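Local structure of polymerase nucleotidyl transferase domain-containing protein (Archaeoglobus fulgidus, 1YLQ) at residues 18-23 against 38-43. The protein is a putative nucleotidyltransferase of the polymerase beta-like superfamily and probably transfers a nucleotide onto a substrate that remains unidentified. Sequence-based numbering, arbitrary orientation.
Sequences AEIYLY and IDVAIV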
loop_
_atom_site.group_PDB
_atom_site.type_symbol
_atom_site.label_atom_id
_atom_site.label_comp_id
_atom_site.label_asym_id
_atom_site.label_seq_id
_atom_site.Cartn_x
_atom_site.Cartn_y
_atom_site.Cartn_z
ATOM N N ALA A 18 -15.609 -13.882 -5.055
ATOM C CA ALA A 18 -15.199 -12.966 -4.020
ATOM C C ALA A 18 -15.082 -11.522 -4.485
ATOM O O ALA A 18 -14.780 -11.216 -5.675
ATOM C CB ALA A 18 -13.938 -13.447 -3.249
ATOM N N GLU A 19 -15.392 -10.613 -3.574
ATOM C CA GLU A 19 -15.204 -9.211 -3.849
ATOM C C GLU A 19 -14.124 -8.684 -2.950
ATOM O O GLU A 19 -13.948 -9.182 -1.826
ATOM C CB GLU A 19 -16.491 -8.420 -3.677
ATOM C CG GLU A 19 -17.568 -8.763 -4.747
ATOM C CD GLU A 19 -17.373 -8.027 -6.109
ATOM O OE1 GLU A 19 -16.224 -7.790 -6.617
ATOM O OE2 GLU A 19 -18.416 -7.708 -6.705
ATOM N N ILE A 20 -13.334 -7.752 -3.484
ATOM C CA ILE A 20 -12.210 -7.240 -2.709
ATOM C C ILE A 20 -12.366 -5.754 -2.526
ATOM O O ILE A 20 -12.564 -5.017 -3.500
ATOM C CB ILE A 20 -10.823 -7.574 -3.384
ATOM C CG1 ILE A 20 -10.692 -9.086 -3.583
ATOM C CG2 ILE A 20 -9.658 -6.940 -2.563
ATOM C CD1 ILE A 20 -9.738 -9.454 -4.743
ATOM N N TYR A 21 -12.228 -5.331 -1.277
ATOM C CA TYR A 21 -12.290 -3.922 -0.944
ATOM C C TYR A 21 -11.022 -3.468 -0.239
ATOM O O TYR A 21 -10.528 -4.180 0.656
ATOM C CB TYR A 21 -13.448 -3.739 0.033
ATOM C CG TYR A 21 -14.755 -4.233 -0.498
ATOM C CD1 TYR A 21 -15.555 -3.415 -1.275
ATOM C CD2 TYR A 21 -15.198 -5.535 -0.218
ATOM C CE1 TYR A 21 -16.788 -3.845 -1.753
ATOM C CE2 TYR A 21 -16.418 -6.010 -0.746
ATOM C CZ TYR A 21 -17.215 -5.133 -1.477
ATOM O OH TYR A 21 -18.423 -5.561 -1.991
ATOM N N LEU A 22 -10.557 -2.256 -0.562
ATOM C CA LEU A 22 -9.347 -1.657 0.040
ATOM C C LEU A 22 -9.721 -0.527 1.002
ATOM O O LEU A 22 -10.592 0.284 0.711
ATOM C CB LEU A 22 -8.405 -1.120 -1.067
ATOM C CG LEU A 22 -7.840 -2.150 -2.076
ATOM C CD1 LEU A 22 -6.777 -1.464 -3.056
ATOM C CD2 LEU A 22 -7.183 -3.338 -1.310
ATOM N N TYR A 23 -9.113 -0.503 2.178
ATOM C CA TYR A 23 -9.202 0.653 3.054
ATOM C C TYR A 23 -7.888 0.742 3.833
ATOM O O TYR A 23 -6.828 0.302 3.330
ATOM C CB TYR A 23 -10.486 0.615 3.928
ATOM C CG TYR A 23 -10.718 -0.677 4.677
ATOM C CD1 TYR A 23 -11.134 -1.808 3.976
ATOM C CD2 TYR A 23 -10.603 -0.756 6.100
ATOM C CE1 TYR A 23 -11.367 -3.004 4.614
ATOM C CE2 TYR A 23 -10.839 -2.034 6.785
ATOM C CZ TYR A 23 -11.232 -3.115 5.978
ATOM O OH TYR A 23 -11.534 -4.371 6.430
ATOM N N ILE A 38 -2.627 -0.645 4.204
ATOM C CA ILE A 38 -3.697 -1.065 3.315
ATOM C C ILE A 38 -4.418 -2.212 4.058
ATOM O O ILE A 38 -3.807 -3.247 4.411
ATOM C CB ILE A 38 -3.188 -1.512 1.921
ATOM C CG1 ILE A 38 -2.397 -0.383 1.235
ATOM C CG2 ILE A 38 -4.376 -2.000 1.016
ATOM C CD1 ILE A 38 -1.627 -0.871 -0.041
ATOM N N ASP A 39 -5.683 -1.990 4.378
ATOM C CA ASP A 39 -6.573 -3.127 4.751
ATOM C C ASP A 39 -7.193 -3.692 3.475
ATOM O O ASP A 39 -7.533 -2.943 2.548
ATOM C CB ASP A 39 -7.654 -2.678 5.696
ATOM C CG ASP A 39 -7.099 -2.268 7.032
ATOM O OD1 ASP A 39 -6.648 -3.173 7.779
ATOM O OD2 ASP A 39 -7.031 -1.032 7.291
ATOM N N VAL A 40 -7.284 -5.010 3.418
ATOM C CA VAL A 40 -7.861 -5.723 2.266
ATOM C C VAL A 40 -8.962 -6.626 2.787
ATOM O O VAL A 40 -8.698 -7.619 3.465
ATOM C CB VAL A 40 -6.833 -6.599 1.574
ATOM C CG1 VAL A 40 -7.411 -7.156 0.246
ATOM C CG2 VAL A 40 -5.557 -5.819 1.242
ATOM N N ALA A 41 -10.201 -6.297 2.478
ATOM C CA ALA A 41 -11.311 -7.186 2.876
ATOM C C ALA A 41 -11.648 -8.055 1.657
ATOM O O ALA A 41 -11.855 -7.541 0.556
ATOM C CB ALA A 41 -12.479 -6.383 3.338
ATOM N N ILE A 42 -11.623 -9.372 1.844
ATOM C CA ILE A 42 -11.971 -10.311 0.802
ATOM C C ILE A 42 -13.255 -11.013 1.247
ATOM O O ILE A 42 -13.278 -11.689 2.268
ATOM C CB ILE A 42 -10.810 -11.285 0.552
ATOM C CG1 ILE A 42 -9.522 -10.464 0.276
ATOM C CG2 ILE A 42 -11.193 -12.332 -0.641
ATOM C CD1 ILE A 42 -8.291 -11.263 0.140
ATOM N N VAL A 43 -14.337 -10.823 0.496
ATOM C CA VAL A 43 -15.668 -11.000 1.032
ATOM C C VAL A 43 -16.445 -11.983 0.162
ATOM O O VAL A 43 -16.594 -11.773 -1.039
ATOM C CB VAL A 43 -16.441 -9.651 1.043
ATOM C CG1 VAL A 43 -17.871 -9.841 1.537
ATOM C CG2 VAL A 43 -15.652 -8.542 1.874
#
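Six backbone hydrogen bonds zip strands 19-23 and 38-43 together as antiparallel neighbours, two for each of the hydrogen-bonded pairs E19-V43, Y21-A41 and Y23-D39. At the centre A41 N reaches Y21 O at 2.8 Å, nearly along the C=O axis, and Y21 N returns a bond of 2.9 Å to A41 O in the carbonyl plane. The ladder distorts at the Y23-D39 end: D39 N still lies 2.8 Å from Y23 O, but 55° out of the carbonyl plane. Y23 CG occupies the crowded position between backbone N and carbonyl carbon (chi1 51°), which swings the ring across to the partner strand. D39 CB sits over the ring centre in a CH-pi contact, 3.4 Å from the centroid, while A41 CB meets the ring edge in plane, 3.8 Å from Y23 CE1. An alanine in place of Y23 would remove both contacts and would probably leave D39 less firmly positioned. The D39 carboxylate lies close to the like-charged E70, which may raise its pKa; the pair is consistent with the acidic cluster of the polymerase beta-like fold, where such carboxylates usually hold metal ions. On the same face V43 CG2 touches the Y21 ring edge, 3.7 Å from CD2. The opposite face is aliphatic: I20 CG2 packs alongside V40 CG1 at 3.6 Å, and L22 CD2 bridges I38 and V40. Helix 3-14 packs on I20 through K8, on L22 through M4 and on I42 through T11, while I38 and V40 lean on F69 and I38 meets I38 of the second subunit. W79 of helix 76-83 stacks on Y21. The two strands form the middle of the mixed sheet, with 69-74 parallel beside 38-43 and 90-91 antiparallel beside 19-23.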